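Local coordinates for Non-structural protein (PDB 3IFU) that acts as the papain-like cysteine leader protease Nsp1alpha of the virus, carrying a zinc finger, and probably suppresses host interferon-beta production, at the interface of chains A and B. Coordinates in Å, arbitrary orientation; residue numbers count along the deposited sequence, not the author numbering. Chains: chain A/B, Non-structural protein.

Contact 1: the interface of chains A and B. Residues chain A 87, 124-126, 161-162; chain B 86, 91.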
# COMPACT_ATOMS: atom_id res chain seq x y z
N MET A 87 2.99 -3.96 -7.92
CA MET A 87 4.35 -4.44 -7.73
C MET A 87 4.98 -4.86 -9.05
O MET A 87 6.19 -5.04 -9.14
CB MET A 87 4.37 -5.62 -6.77
CG MET A 87 3.58 -5.39 -5.49
SD MET A 87 3.80 -6.68 -4.25
CE MET A 87 2.67 -7.92 -4.81
N ARG A 124 9.57 -9.93 -12.66
CA ARG A 124 9.40 -8.50 -12.45
C ARG A 124 9.78 -8.00 -11.06
O ARG A 124 9.65 -6.81 -10.77
CB ARG A 124 7.96 -8.09 -12.79
CG ARG A 124 7.71 -8.00 -14.30
CD ARG A 124 6.23 -8.08 -14.63
NE ARG A 124 5.97 -8.12 -16.06
CZ ARG A 124 5.79 -7.06 -16.84
NH1 ARG A 124 5.84 -5.83 -16.33
NH2 ARG A 124 5.55 -7.22 -18.13
N GLY A 125 10.26 -8.91 -10.21
CA GLY A 125 10.69 -8.49 -8.89
C GLY A 125 9.95 -8.96 -7.65
O GLY A 125 10.36 -8.63 -6.53
N CYS A 126 8.87 -9.72 -7.81
CA CYS A 126 8.14 -10.19 -6.64
C CYS A 126 8.74 -11.49 -6.11
O CYS A 126 9.17 -12.35 -6.88
CB CYS A 126 6.65 -10.40 -6.97
SG CYS A 126 5.74 -8.90 -7.40
N ASN A 161 7.60 -7.06 -3.56
CA ASN A 161 8.72 -6.65 -4.38
C ASN A 161 9.68 -5.83 -3.53
O ASN A 161 10.65 -5.29 -4.03
CB ASN A 161 8.25 -5.84 -5.59
CG ASN A 161 7.59 -4.53 -5.20
OD1 ASN A 161 7.32 -3.68 -6.06
ND2 ASN A 161 7.31 -4.36 -3.92
N LEU A 162 9.37 -5.76 -2.25
CA LEU A 162 10.17 -5.01 -1.29
C LEU A 162 11.44 -5.82 -0.93
O LEU A 162 11.37 -7.03 -0.73
CB LEU A 162 9.32 -4.77 -0.04
CG LEU A 162 9.35 -3.48 0.77
CD1 LEU A 162 9.25 -2.26 -0.14
CD2 LEU A 162 8.19 -3.50 1.74
N ARG B 86 8.29 4.73 -1.74
CA ARG B 86 7.77 3.70 -2.63
C ARG B 86 7.28 4.23 -3.97
O ARG B 86 7.54 3.62 -5.00
CB ARG B 86 6.61 2.93 -2.01
CG ARG B 86 6.32 1.64 -2.78
CD ARG B 86 7.25 0.54 -2.29
NE ARG B 86 7.89 -0.28 -3.32
CZ ARG B 86 8.66 0.19 -4.30
NH1 ARG B 86 8.88 1.49 -4.41
NH2 ARG B 86 9.26 -0.65 -5.13
N ASN B 91 11.73 -1.37 -8.31
CA ASN B 91 12.05 -2.59 -7.58
C ASN B 91 13.51 -2.65 -7.14
O ASN B 91 13.80 -2.85 -5.96
CB ASN B 91 11.70 -3.82 -8.42
CG ASN B 91 10.27 -4.30 -8.19
OD1 ASN B 91 9.32 -3.52 -8.24
ND2 ASN B 91 10.12 -5.59 -7.94
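The side chains of A:Asn161 and B:Asn91 cross at about a right angle, their amide planes turned 73° apart, where two copies of the papain-like cysteine protease domain meet. The two amide oxygens face each other: A:Asn161 OD1 lies 3.0 Å from B:Asn91 OD1. As both atoms can only accept, the pair as modelled is a clash, and one amide may be flipped. Exchanging O and N of A:Asn161 would give a donor to B:Asn91 OD1 but set a nitrogen beside B:Arg86 NH2; turning B:Asn91 would offer a nitrogen to A:Asn161 OD1 but bring its oxygen toward the carbonyl A:Arg124 O. The geometry alone does not decide. B:Asn91 ND2 as modelled lies 3.1 Å from A:Arg124 O, but its N-H points elsewhere, so this is no hydrogen bond. A second acceptor, the carbonyl A:Met87 O, stands 3.6 Å from B:Asn91 OD1, which again would suit a nitrogen there.

A:Asn161 places CG between its backbone N and carbonyl carbon (chi1 63°), turning the amide toward chain B. B:Arg86 comes tip to tip with it, its guanidinium plane tilted 40° from the amide; NH2 is 3.7 Å from A:Asn161 OD1. Bent at chi2 and chi3, the arginine slides oppositely past A:Leu162, CD 4.1 Å from A:Leu162 CD1.

Contact 2: the interface of chains A and B. Residues chain A 7, 22, 24, 31; chain B 134-136.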
# COMPACT_ATOMS: atom_id res chain seq x y z
N ARG A 7 -18.24 8.43 -7.49
CA ARG A 7 -18.01 7.00 -7.66
C ARG A 7 -17.65 6.66 -9.10
O ARG A 7 -17.45 7.55 -9.93
CB ARG A 7 -19.29 6.24 -7.28
CG ARG A 7 -19.14 5.15 -6.24
CD ARG A 7 -18.83 5.66 -4.84
NE ARG A 7 -18.90 4.58 -3.86
CZ ARG A 7 -18.52 4.68 -2.59
NH1 ARG A 7 -18.05 5.83 -2.12
NH2 ARG A 7 -18.62 3.63 -1.79
N GLN A 22 -12.88 -1.59 0.22
CA GLN A 22 -13.44 -1.16 -1.06
C GLN A 22 -13.32 -2.03 -2.31
O GLN A 22 -12.32 -2.69 -2.57
CB GLN A 22 -12.89 0.22 -1.45
CG GLN A 22 -13.63 1.41 -0.87
CD GLN A 22 -15.10 1.42 -1.22
OE1 GLN A 22 -15.49 1.18 -2.37
NE2 GLN A 22 -15.94 1.70 -0.22
N TYR A 24 -13.19 -1.67 -6.18
CA TYR A 24 -12.79 -0.61 -7.12
C TYR A 24 -12.94 -1.08 -8.55
O TYR A 24 -12.93 -2.28 -8.82
CB TYR A 24 -11.33 -0.19 -6.91
CG TYR A 24 -10.99 0.52 -5.61
CD1 TYR A 24 -10.58 -0.19 -4.48
CD2 TYR A 24 -11.03 1.91 -5.53
CE1 TYR A 24 -10.21 0.47 -3.31
CE2 TYR A 24 -10.66 2.58 -4.37
CZ TYR A 24 -10.26 1.86 -3.26
OH TYR A 24 -9.88 2.53 -2.13
N ALA A 31 -13.95 4.04 -6.70
CA ALA A 31 -14.79 3.14 -5.91
C ALA A 31 -16.04 2.72 -6.69
O ALA A 31 -16.64 3.54 -7.38
CB ALA A 31 -15.19 3.80 -4.60
N PRO B 134 -12.48 6.99 -1.98
CA PRO B 134 -11.40 6.06 -1.63
C PRO B 134 -10.31 5.92 -2.70
O PRO B 134 -10.59 5.94 -3.89
CB PRO B 134 -12.14 4.73 -1.43
CG PRO B 134 -13.58 5.13 -1.24
CD PRO B 134 -13.74 6.27 -2.18
N VAL B 135 -9.07 5.80 -2.25
CA VAL B 135 -7.95 5.61 -3.16
C VAL B 135 -7.20 4.36 -2.73
O VAL B 135 -6.82 4.22 -1.57
CB VAL B 135 -6.96 6.79 -3.13
CG1 VAL B 135 -5.74 6.47 -4.03
CG2 VAL B 135 -7.65 8.05 -3.62
N PRO B 136 -6.99 3.42 -3.66
CA PRO B 136 -6.28 2.19 -3.32
C PRO B 136 -4.77 2.37 -3.25
O PRO B 136 -4.22 3.32 -3.81
CB PRO B 136 -6.69 1.25 -4.44
CG PRO B 136 -6.72 2.19 -5.63
CD PRO B 136 -7.42 3.42 -5.07
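The phenolic oxygen of A:Tyr24 meets the Pro-Val-Pro stretch of chain B at several atoms, although these contacts are packing and not polar bonds. Its OH lies 3.2 Å from B:Pro134 CB, 3.3 Å from the carbonyl carbon B:Val135 C and 3.4 Å from B:Pro136 N. The hydroxyl end of the tyrosine is thus set against the backbone between the two prolines as well as against the first proline ring.

Two sides of the tyrosine ring are used. B:Pro136 lies over one face, with CB 3.9 Å from the ring centroid and displaced toward the rim, a CH-pi contact; its CD comes within 3.4 Å of A:Tyr24 CE2. The carbonyl carbon of B:Pro134 instead sits at the ring edge, in plane. A:Tyr24 holds CG anti to its own carbonyl carbon (chi1 -68°), and from there the ring reaches its hydroxyl toward the partner.

B:Pro134 is also packed from other directions. The chain of A:Gln22, bent at chi2, brings CG to 3.7 Å from B:Pro134 CB, while A:Ala31 CB stands 3.8 Å from B:Pro134 CD. The same alanine methyl sits over one face of the A:Arg7 guanidinium, toward its rim, within chain A.

In the fold, A:Tyr24 belongs to strand 23-25 of the N-terminal zinc finger, directly before the zinc ligand A:Cys25; the partner stretch is a loop of the protease domain, between strands 127-130 and 140-142.

Contact 3: the interface of chains A and B. Residues chain A 28-29, 94-95; chain B 162-163, 165.
In this apolar patch of a two-fold symmetric interface between identical chains, B:Pro163 packs against A:Gln95 and A:Phe94, and its loop fits between the zinc finger and a helix of chain A; the patch probably helps hold the deposited dimer together.

B:Leu162 directs one methyl branch at the ring of A:Phe94. Its CD1 stands over the face, 3.8 Å from the centroid and offset toward the rim, which is a CH-pi contact. A:Phe94 points its ring there with CG anti to the backbone N (chi1 -178°), and A:Leu29 CD2 of the same chain lies at the ring edge, in plane.

B:Pro163 follows on the same side of the ring, out past the rim near CD2: its CD is 3.7 Å from A:Phe94 CD2, the two side chains meeting at about a right angle. A:Gln95, extended beyond CG, slides past the proline in the opposite direction and uses its aliphatic part, CG lying 3.3 Å from B:Pro163 CG. The other branch of A:Leu29, CD1, is 4.0 Å from that same proline CG.

A:Cys28, a ligand of the zinc ion, which it binds through its sulfur SG, contributes its backbone instead: the carbonyl A:Cys28 O lies 3.5 Å from B:Pro165 CD.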
# COMPACT_ATOMS: atom_id res chain seq x y z
N CYS A 28 -11.22 2.81 -14.20
CA CYS A 28 -10.95 4.17 -13.72
C CYS A 28 -10.39 4.27 -12.30
O CYS A 28 -10.12 5.37 -11.83
CB CYS A 28 -12.23 5.01 -13.79
SG CYS A 28 -13.51 4.49 -12.63
N LEU A 29 -10.23 3.12 -11.64
CA LEU A 29 -9.68 3.09 -10.28
C LEU A 29 -10.52 3.84 -9.25
O LEU A 29 -10.02 4.22 -8.19
CB LEU A 29 -8.25 3.64 -10.30
CG LEU A 29 -7.36 3.01 -11.37
CD1 LEU A 29 -6.07 3.80 -11.55
CD2 LEU A 29 -7.07 1.57 -10.97
N PHE A 94 1.25 1.56 -15.23
CA PHE A 94 0.23 0.96 -14.37
C PHE A 94 -1.14 0.60 -14.95
O PHE A 94 -1.61 -0.52 -14.75
CB PHE A 94 -0.00 1.82 -13.13
CG PHE A 94 -1.00 1.23 -12.17
CD1 PHE A 94 -0.62 0.21 -11.31
CD2 PHE A 94 -2.33 1.65 -12.19
CE1 PHE A 94 -1.54 -0.39 -10.48
CE2 PHE A 94 -3.26 1.05 -11.35
CZ PHE A 94 -2.87 0.03 -10.50
N GLN A 95 -1.79 1.53 -15.64
CA GLN A 95 -3.11 1.23 -16.20
C GLN A 95 -3.10 0.00 -17.09
O GLN A 95 -3.90 -0.91 -16.92
CB GLN A 95 -3.65 2.42 -17.00
CG GLN A 95 -3.96 3.64 -16.15
CD GLN A 95 -4.55 4.78 -16.96
OE1 GLN A 95 -3.92 5.29 -17.89
NE2 GLN A 95 -5.77 5.18 -16.62
N LEU B 162 -0.53 7.04 -8.73
CA LEU B 162 -1.55 6.26 -9.42
C LEU B 162 -2.26 7.15 -10.45
O LEU B 162 -2.58 8.31 -10.18
CB LEU B 162 -2.54 5.75 -8.37
CG LEU B 162 -3.19 4.37 -8.42
CD1 LEU B 162 -2.15 3.29 -8.67
CD2 LEU B 162 -3.88 4.13 -7.09
N PRO B 163 -2.50 6.63 -11.67
CA PRO B 163 -3.18 7.42 -12.71
C PRO B 163 -4.67 7.62 -12.41
O PRO B 163 -5.53 7.06 -13.10
CB PRO B 163 -2.93 6.60 -13.97
CG PRO B 163 -2.84 5.20 -13.46
CD PRO B 163 -2.01 5.35 -12.21
N PRO B 165 -8.58 9.29 -11.81
CA PRO B 165 -9.58 9.91 -12.68
C PRO B 165 -9.75 11.41 -12.44
O PRO B 165 -10.04 12.17 -13.36
CB PRO B 165 -10.84 9.13 -12.35
CG PRO B 165 -10.71 8.97 -10.88
CD PRO B 165 -9.25 8.54 -10.73

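Contacts 2 and 3 are neighbours, their C-alpha centres about 11 Å apart, and both draw on the zinc finger of chain A around its zinc ligands. Contact 1 lies farther off, about 23 Å from contact 2 and 19 Å from contact 3. Leu162 joins contacts 1 and 3, from chain A in one and chain B in the other; the 3-10 helix 91-93 holding Asn91, used from chain B in contact 1, runs straight into helix 94-108, whose first residues serve from chain A in contact 3. With each contact twinned, protease-to-protease and finger-to-protease patches recur on both chains, consistent with a dimer, though the structure alone does not establish it.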